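Local coordinates for protein glycoside hydrolase family 81 (Clostridium thermocellum, PDB 6FOP) that probably hydrolyses beta-1,3-glucans such as laminarin as a family 81 glycoside hydrolase of the cellulosome, at residues N414-H417 with F418-Y422. Sequence-based numbering, arbitrary orientation.
Sequences NDHH and FHYGY
Asp415 O accepts the backbone N-H of His419 in the first turn of helix 416-433, in the (alpha/alpha)6-barrel C-terminal domain of family 81. The bond from His419 N to Asp415 O is 3.1 Å long and nearly straight at 168°. The next i to i+4 bonds are Tyr420 N to His416 O (2.8 Å) and Gly421 N to His417 O (2.9 Å), the latter more bent. Asp415 is the N-cap residue, but its carboxylate makes no capping bond.

The polar ends of His416, His417 and Tyr420 find partners outside this turn. Both ring nitrogens of His416 are used: ND1 bonds to Asp453 OD2 and NE2 to Ser409 O. Tyr420 OH bonds to Leu400 O, weakly to Gly402 N, and lies over one face of the His416 ring. His417 NE2 bonds to Gln491 OE1. Asp415 OD2 is hydrogen-bonded to O4 of a methylpentanediol, probably from crystallisation; such molecules often mark pockets, consistent with this helix end facing one. Asp415 CG lies 3.6 Å from Phe418 CD2.

His417 and Phe418 form an offset stack, centroids 4.0 Å apart and planes at 19°. With chi1 at 62°, CG of His417 is flanked by the backbone N and the carbonyl carbon, and the imidazole runs alongside the phenyl ring. His417 CE1 comes over the phenyl face, 3.4 Å from Phe418 CD1.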
ATOM      1  N   ASN A 414      -3.407  12.901   4.390  1.00 14.03           N
ATOM      2  CA  ASN A 414      -3.970  11.936   3.446  1.00 13.98           C
ATOM      3  C   ASN A 414      -3.213  11.914   2.110  1.00 14.48           C
ATOM      4  O   ASN A 414      -2.771  12.953   1.627  1.00 14.63           O
ATOM      5  CB  ASN A 414      -5.417  12.259   3.102  1.00 14.59           C
ATOM      6  CG  ASN A 414      -6.375  12.121   4.268  1.00 15.09           C
ATOM      7  OD1 ASN A 414      -6.143  11.377   5.220  1.00 14.61           O
ATOM      8  ND2 ASN A 414      -7.468  12.880   4.198  1.00 15.88           N
ATOM      9  N   ASP A 415      -3.079  10.727   1.529  1.00 13.63           N
ATOM     10  CA  ASP A 415      -2.949  10.629   0.074  1.00 14.22           C
ATOM     11  C   ASP A 415      -1.638  11.143  -0.523  1.00 12.67           C
ATOM     12  O   ASP A 415      -1.594  11.429  -1.726  1.00 13.76           O
ATOM     13  CB  ASP A 415      -4.104  11.356  -0.652  1.00 14.95           C
ATOM     14  CG  ASP A 415      -5.489  10.831  -0.303  1.00 16.63           C
ATOM     15  OD1 ASP A 415      -5.592   9.850   0.436  1.00 16.05           O
ATOM     16  OD2 ASP A 415      -6.484  11.441  -0.765  1.00 17.41           O
ATOM     17  N   HIS A 416      -0.553  11.254   0.235  1.00 13.03           N
ATOM     18  CA  HIS A 416       0.627  11.848  -0.388  1.00 12.51           C
ATOM     19  C   HIS A 416       1.137  11.015  -1.562  1.00 12.66           C
ATOM     20  O   HIS A 416       1.699  11.565  -2.520  1.00 13.11           O
ATOM     21  CB  HIS A 416       1.759  12.087   0.610  1.00 13.29           C
ATOM     22  CG  HIS A 416       1.502  13.232   1.538  1.00 13.60           C
ATOM     23  ND1 HIS A 416       2.499  13.810   2.293  1.00 14.50           N
ATOM     24  CD2 HIS A 416       0.366  13.896   1.847  1.00 14.61           C
ATOM     25  CE1 HIS A 416       1.992  14.806   3.005  1.00 15.62           C
ATOM     26  NE2 HIS A 416       0.696  14.872   2.758  1.00 15.76           N
ATOM     27  N   HIS A 417       1.032   9.699  -1.458  1.00 12.55           N
ATOM     28  CA  HIS A 417       1.444   8.832  -2.568  1.00 12.30           C
ATOM     29  C   HIS A 417       0.630   9.103  -3.839  1.00 12.29           C
ATOM     30  O   HIS A 417       1.209   9.170  -4.935  1.00 13.01           O
ATOM     31  CB  HIS A 417       1.474   7.339  -2.157  1.00 12.60           C
ATOM     32  CG  HIS A 417       0.148   6.759  -1.739  1.00 12.99           C
ATOM     33  ND1 HIS A 417      -0.860   7.492  -1.162  1.00 12.98           N
ATOM     34  CD2 HIS A 417      -0.311   5.495  -1.818  1.00 13.14           C
ATOM     35  CE1 HIS A 417      -1.884   6.698  -0.902  1.00 13.27           C
ATOM     36  NE2 HIS A 417      -1.574   5.479  -1.291  1.00 12.92           N
ATOM     37  N   PHE A 418      -0.688   9.301  -3.690  1.00 11.84           N
ATOM     38  CA  PHE A 418      -1.533   9.587  -4.850  1.00 12.17           C
ATOM     39  C   PHE A 418      -1.094  10.912  -5.482  1.00 12.60           C
ATOM     40  O   PHE A 418      -0.979  11.016  -6.718  1.00 13.38           O
ATOM     41  CB  PHE A 418      -2.997   9.741  -4.446  1.00 12.87           C
ATOM     42  CG  PHE A 418      -3.628   8.516  -3.810  1.00 12.85           C
ATOM     43  CD1 PHE A 418      -3.163   7.235  -4.028  1.00 11.58           C
ATOM     44  CD2 PHE A 418      -4.777   8.684  -3.051  1.00 13.82           C
ATOM     45  CE1 PHE A 418      -3.844   6.143  -3.510  1.00 12.99           C
ATOM     46  CE2 PHE A 418      -5.424   7.604  -2.500  1.00 13.92           C
ATOM     47  CZ  PHE A 418      -4.955   6.335  -2.740  1.00 13.10           C
ATOM     48  N   HIS A 419      -0.924  11.949  -4.671  1.00 12.50           N
ATOM     49  CA  HIS A 419      -0.602  13.258  -5.224  1.00 13.88           C
ATOM     50  C   HIS A 419       0.785  13.241  -5.844  1.00 13.18           C
ATOM     51  O   HIS A 419       0.997  13.676  -6.990  1.00 13.88           O
ATOM     52  CB  HIS A 419      -0.588  14.347  -4.159  1.00 15.28           C
ATOM     53  CG  HIS A 419      -1.899  14.731  -3.565  1.00 14.94           C
ATOM     54  ND1 HIS A 419      -2.895  13.866  -3.178  1.00 18.80           N
ATOM     55  CD2 HIS A 419      -2.313  15.960  -3.189  1.00 14.00           C
ATOM     56  CE1 HIS A 419      -3.868  14.559  -2.600  1.00 15.41           C
ATOM     57  NE2 HIS A 419      -3.533  15.824  -2.595  1.00 18.06           N
ATOM     58  N   TYR A 420       1.763  12.802  -5.067  1.00 13.69           N
ATOM     59  CA  TYR A 420       3.147  12.947  -5.480  1.00 12.85           C
ATOM     60  C   TYR A 420       3.544  11.952  -6.568  1.00 13.38           C
ATOM     61  O   TYR A 420       4.488  12.206  -7.296  1.00 14.12           O
ATOM     62  CB  TYR A 420       4.081  12.865  -4.290  1.00 13.49           C
ATOM     63  CG  TYR A 420       3.870  13.920  -3.219  1.00 13.82           C
ATOM     64  CD1 TYR A 420       3.025  14.988  -3.379  1.00 15.14           C
ATOM     65  CD2 TYR A 420       4.517  13.789  -1.989  1.00 14.31           C
ATOM     66  CE1 TYR A 420       2.821  15.918  -2.382  1.00 15.82           C
ATOM     67  CE2 TYR A 420       4.316  14.691  -0.989  1.00 15.12           C
ATOM     68  CZ  TYR A 420       3.456  15.749  -1.166  1.00 15.46           C
ATOM     69  OH  TYR A 420       3.223  16.667  -0.187  1.00 18.72           O
ATOM     70  N   GLY A 421       2.845  10.838  -6.697  1.00 13.68           N
ATOM     71  CA  GLY A 421       3.130   9.889  -7.760  1.00 13.16           C
ATOM     72  C   GLY A 421       3.086  10.539  -9.144  1.00 13.38           C
ATOM     73  O   GLY A 421       3.902  10.219 -10.000  1.00 13.25           O
ATOM     74  N   TYR A 422       2.127  11.448  -9.344  1.00 12.54           N
ATOM     75  CA  TYR A 422       2.033  12.164 -10.610  1.00 12.04           C
ATOM     76  C   TYR A 422       3.238  13.080 -10.842  1.00 12.24           C
ATOM     77  O   TYR A 422       3.749  13.175 -11.968  1.00 13.28           O
ATOM     78  CB  TYR A 422       0.751  12.979 -10.664  1.00 12.23           C
ATOM     79  CG  TYR A 422      -0.516  12.169 -10.769  1.00 12.91           C
ATOM     80  CD1 TYR A 422      -0.845  11.487 -11.934  1.00 13.30           C
ATOM     81  CD2 TYR A 422      -1.438  12.107  -9.711  1.00 12.25           C
ATOM     82  CE1 TYR A 422      -2.023  10.773 -12.038  1.00 13.46           C
ATOM     83  CE2 TYR A 422      -2.630  11.384  -9.820  1.00 13.48           C
ATOM     84  CZ  TYR A 422      -2.918  10.700 -10.982  1.00 12.68           C
ATOM     85  OH  TYR A 422      -4.080   9.976 -11.114  1.00 13.54           O
TER